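PDB 3S5Q: putative glycosylhydrolase, which probably acts as a hydrolase of the 3-keto-disaccharide hydrolase family, built on a concanavalin A-like beta-sandwich. Local coordinates for residues Gly115-His120 and Ile147-Asn152. Numbering follows the deposited sequence.
Sequences GSIYGH and IDIELN
Ile149, in the conformer described here, reaches with its CD1 methyl into the angle between the Gly115 carbonyl and the Ile117 side chain, lying 3.8 Å from Ile117 CG1 and 3.3 Å from Gly115 O. Its CG1 branch is anti to the carbonyl carbon (chi1 -58°) and runs on nearly extended to CD1, which carries the methyl from the strand to the loop. Ile117 runs obliquely across both isoleucines of the strand: its CG1 meets Ile149, while the terminal CD1 continues to the CG2 branch of Ile147, 3.9 Å away. In Ile147 the other branch turns away from the loop, and CG2 does the touching. Gly115, with phi at 87°, adopts a backbone conformation that suits glycine, and its bare CA faces the strand.

These residues join the inward face of strand 146-151, in the larger antiparallel sheet, to the loop that follows strand 93-98 of the five-stranded sheet. The loop is tied by backbone hydrogen bonds to Gln96 and Glu94, and Ile93, Ile95, Val157 and Ala159 close around Ile117, so the contact belongs to the hydrophobic filling of the sandwich. Beyond it the loop turns, with His120 N bonded to Ile117 O and His120 ND1 to Tyr118 O at 2.8 Å and 165°, Tyr118 O lying in the imidazole plane.

The interface combines apolar van der Waals packing with one carbonyl-methyl contact. Gly115 O, buried without a hydrogen-bonding partner in the model, may carry a desolvation cost that the surrounding apolar packing probably offsets.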
ATOM      1  N   GLY A 115      -5.664   3.444   2.862  1.00 19.01           N
ATOM      2  CA  GLY A 115      -6.346   2.241   2.390  1.00 19.04           C
ATOM      3  C   GLY A 115      -7.073   2.405   1.072  1.00 18.20           C
ATOM      4  O   GLY A 115      -7.529   1.413   0.465  1.00 17.31           O
ATOM      5  N   SER A 116      -7.173   3.648   0.595  1.00 18.14           N
ATOM      6  CA  SER A 116      -7.868   3.899  -0.660  0.50 17.60           C
ATOM      7  C   SER A 116      -7.039   3.357  -1.815  1.00 17.12           C
ATOM      8  O   SER A 116      -5.800   3.278  -1.736  1.00 17.24           O
ATOM      9  CB  SER A 116      -8.119   5.397  -0.867  0.50 18.40           C
ATOM     10  OG  SER A 116      -6.904   6.118  -0.948  0.50 17.84           O
ATOM     11  N   ILE A 117      -7.726   2.980  -2.892  1.00 17.20           N
ATOM     12  CA  ILE A 117      -7.104   2.868  -4.201  1.00 16.49           C
ATOM     13  C   ILE A 117      -7.090   4.341  -4.569  1.00 17.70           C
ATOM     14  O   ILE A 117      -8.124   4.937  -4.912  1.00 17.99           O
ATOM     15  CB  ILE A 117      -7.942   2.025  -5.148  1.00 18.23           C
ATOM     16  CG1 ILE A 117      -7.978   0.568  -4.647  1.00 16.53           C
ATOM     17  CG2 ILE A 117      -7.420   2.106  -6.621  1.00 16.04           C
ATOM     18  CD1 ILE A 117      -9.056  -0.270  -5.281  1.00 19.08           C
ATOM     19  N   TYR A 118      -5.942   4.957  -4.350  1.00 17.60           N
ATOM     20  CA  TYR A 118      -5.795   6.417  -4.301  1.00 18.96           C
ATOM     21  C   TYR A 118      -6.467   7.105  -5.511  1.00 18.02           C
ATOM     22  O   TYR A 118      -6.183   6.765  -6.642  1.00 17.48           O
ATOM     23  CB  TYR A 118      -4.293   6.785  -4.222  1.00 19.40           C
ATOM     24  CG  TYR A 118      -4.050   8.257  -4.192  1.00 20.26           C
ATOM     25  CD1 TYR A 118      -4.272   8.980  -3.031  1.00 21.57           C
ATOM     26  CD2 TYR A 118      -3.613   8.946  -5.331  1.00 23.74           C
ATOM     27  CE1 TYR A 118      -4.094  10.316  -2.978  1.00 22.91           C
ATOM     28  CE2 TYR A 118      -3.406  10.347  -5.281  1.00 24.09           C
ATOM     29  CZ  TYR A 118      -3.651  11.016  -4.095  1.00 24.09           C
ATOM     30  OH  TYR A 118      -3.458  12.388  -3.987  1.00 25.89           O
ATOM     31  N   GLY A 119      -7.357   8.063  -5.231  1.00 19.02           N
ATOM     32  CA  GLY A 119      -7.994   8.893  -6.276  1.00 18.27           C
ATOM     33  C   GLY A 119      -9.133   8.207  -7.023  1.00 18.31           C
ATOM     34  O   GLY A 119      -9.804   8.861  -7.852  1.00 18.46           O
ATOM     35  N   HIS A 120      -9.396   6.930  -6.696  1.00 17.33           N
ATOM     36  CA  HIS A 120     -10.390   6.108  -7.373  1.00 17.35           C
ATOM     37  C   HIS A 120     -11.482   5.496  -6.480  1.00 16.88           C
ATOM     38  O   HIS A 120     -12.657   5.458  -6.873  1.00 16.84           O
ATOM     39  CB  HIS A 120      -9.686   4.968  -8.197  1.00 17.21           C
ATOM     40  CG  HIS A 120      -8.764   5.504  -9.269  1.00 17.26           C
ATOM     41  ND1 HIS A 120      -7.556   6.121  -8.979  1.00 13.57           N
ATOM     42  CD2 HIS A 120      -8.894   5.544 -10.624  1.00 19.21           C
ATOM     43  CE1 HIS A 120      -6.989   6.521 -10.110  1.00 14.38           C
ATOM     44  NE2 HIS A 120      -7.771   6.163 -11.129  1.00 15.98           N
ATOM     45  N   ILE A 147      -9.495  -6.119  -6.907  1.00 18.98           N
ATOM     46  CA  ILE A 147      -8.600  -5.606  -5.874  1.00 19.91           C
ATOM     47  C   ILE A 147      -9.365  -5.593  -4.553  1.00 19.73           C
ATOM     48  O   ILE A 147     -10.442  -5.044  -4.501  1.00 20.88           O
ATOM     49  CB  ILE A 147      -8.105  -4.183  -6.167  1.00 18.90           C
ATOM     50  CG1 ILE A 147      -7.506  -4.100  -7.597  1.00 21.91           C
ATOM     51  CG2 ILE A 147      -7.126  -3.705  -5.046  1.00 19.38           C
ATOM     52  CD1 ILE A 147      -6.480  -5.209  -7.921  1.00 21.57           C
ATOM     53  N   ASP A 148      -8.800  -6.213  -3.524  1.00 20.09           N
ATOM     54  CA  ASP A 148      -9.380  -6.214  -2.187  1.00 20.13           C
ATOM     55  C   ASP A 148      -8.351  -5.808  -1.161  1.00 19.85           C
ATOM     56  O   ASP A 148      -7.237  -6.289  -1.186  1.00 19.61           O
ATOM     57  CB  ASP A 148      -9.985  -7.573  -1.874  1.00 21.14           C
ATOM     58  CG  ASP A 148     -11.274  -7.814  -2.658  1.00 23.55           C
ATOM     59  OD1 ASP A 148     -12.346  -7.329  -2.203  1.00 25.75           O
ATOM     60  OD2 ASP A 148     -11.198  -8.433  -3.739  1.00 26.26           O
ATOM     61  N   ILE A 149      -8.744  -4.872  -0.299  1.00 19.09           N
ATOM     62  CA  ILE A 149      -7.859  -4.343   0.727  0.50 19.53           C
ATOM     63  C   ILE A 149      -8.458  -4.581   2.112  1.00 19.51           C
ATOM     64  O   ILE A 149      -9.606  -4.212   2.388  1.00 19.73           O
ATOM     65  CB  ILE A 149      -7.592  -2.834   0.514  0.50 19.48           C
ATOM     66  CG1 ILE A 149      -6.970  -2.617  -0.882  0.50 19.43           C
ATOM     67  CG2 ILE A 149      -6.700  -2.291   1.632  0.50 19.90           C
ATOM     68  CD1 ILE A 149      -7.104  -1.234  -1.389  0.50 19.37           C
ATOM     69  N   GLU A 150      -7.652  -5.188   2.974  1.00 19.57           N
ATOM     70  CA  GLU A 150      -7.970  -5.453   4.352  1.00 20.17           C
ATOM     71  C   GLU A 150      -7.046  -4.578   5.180  1.00 19.12           C
ATOM     72  O   GLU A 150      -5.854  -4.491   4.885  1.00 19.11           O
ATOM     73  CB  GLU A 150      -7.687  -6.932   4.675  1.00 21.16           C
ATOM     74  CG  GLU A 150      -8.210  -7.373   6.025  1.00 25.48           C
ATOM     75  CD  GLU A 150      -9.623  -7.857   5.906  1.00 31.62           C
ATOM     76  OE1 GLU A 150     -10.136  -7.864   4.748  1.00 36.22           O
ATOM     77  OE2 GLU A 150     -10.210  -8.234   6.954  1.00 35.79           O
ATOM     78  N   LEU A 151      -7.598  -3.901   6.180  1.00 19.80           N
ATOM     79  CA  LEU A 151      -6.822  -3.049   7.077  1.00 19.20           C
ATOM     80  C   LEU A 151      -7.306  -3.238   8.500  1.00 20.51           C
ATOM     81  O   LEU A 151      -8.504  -3.016   8.816  1.00 20.59           O
ATOM     82  CB  LEU A 151      -6.856  -1.569   6.668  1.00 18.55           C
ATOM     83  CG  LEU A 151      -6.036  -0.557   7.513  1.00 20.48           C
ATOM     84  CD1 LEU A 151      -4.517  -0.801   7.423  1.00 20.47           C
ATOM     85  CD2 LEU A 151      -6.344   0.908   7.092  1.00 21.93           C
ATOM     86  N   ASN A 152      -6.356  -3.634   9.343  1.00 20.31           N
ATOM     87  CA  ASN A 152      -6.594  -3.965  10.768  1.00 21.91           C
ATOM     88  C   ASN A 152      -7.843  -4.820  10.960  1.00 22.52           C
ATOM     89  O   ASN A 152      -8.728  -4.528  11.791  1.00 22.96           O
ATOM     90  CB  ASN A 152      -6.611  -2.659  11.572  1.00 21.79           C
ATOM     91  CG  ASN A 152      -5.311  -1.882  11.375  1.00 22.98           C
ATOM     92  OD1 ASN A 152      -4.250  -2.510  11.273  1.00 21.26           O
ATOM     93  ND2 ASN A 152      -5.384  -0.542  11.274  1.00 23.79           N
TER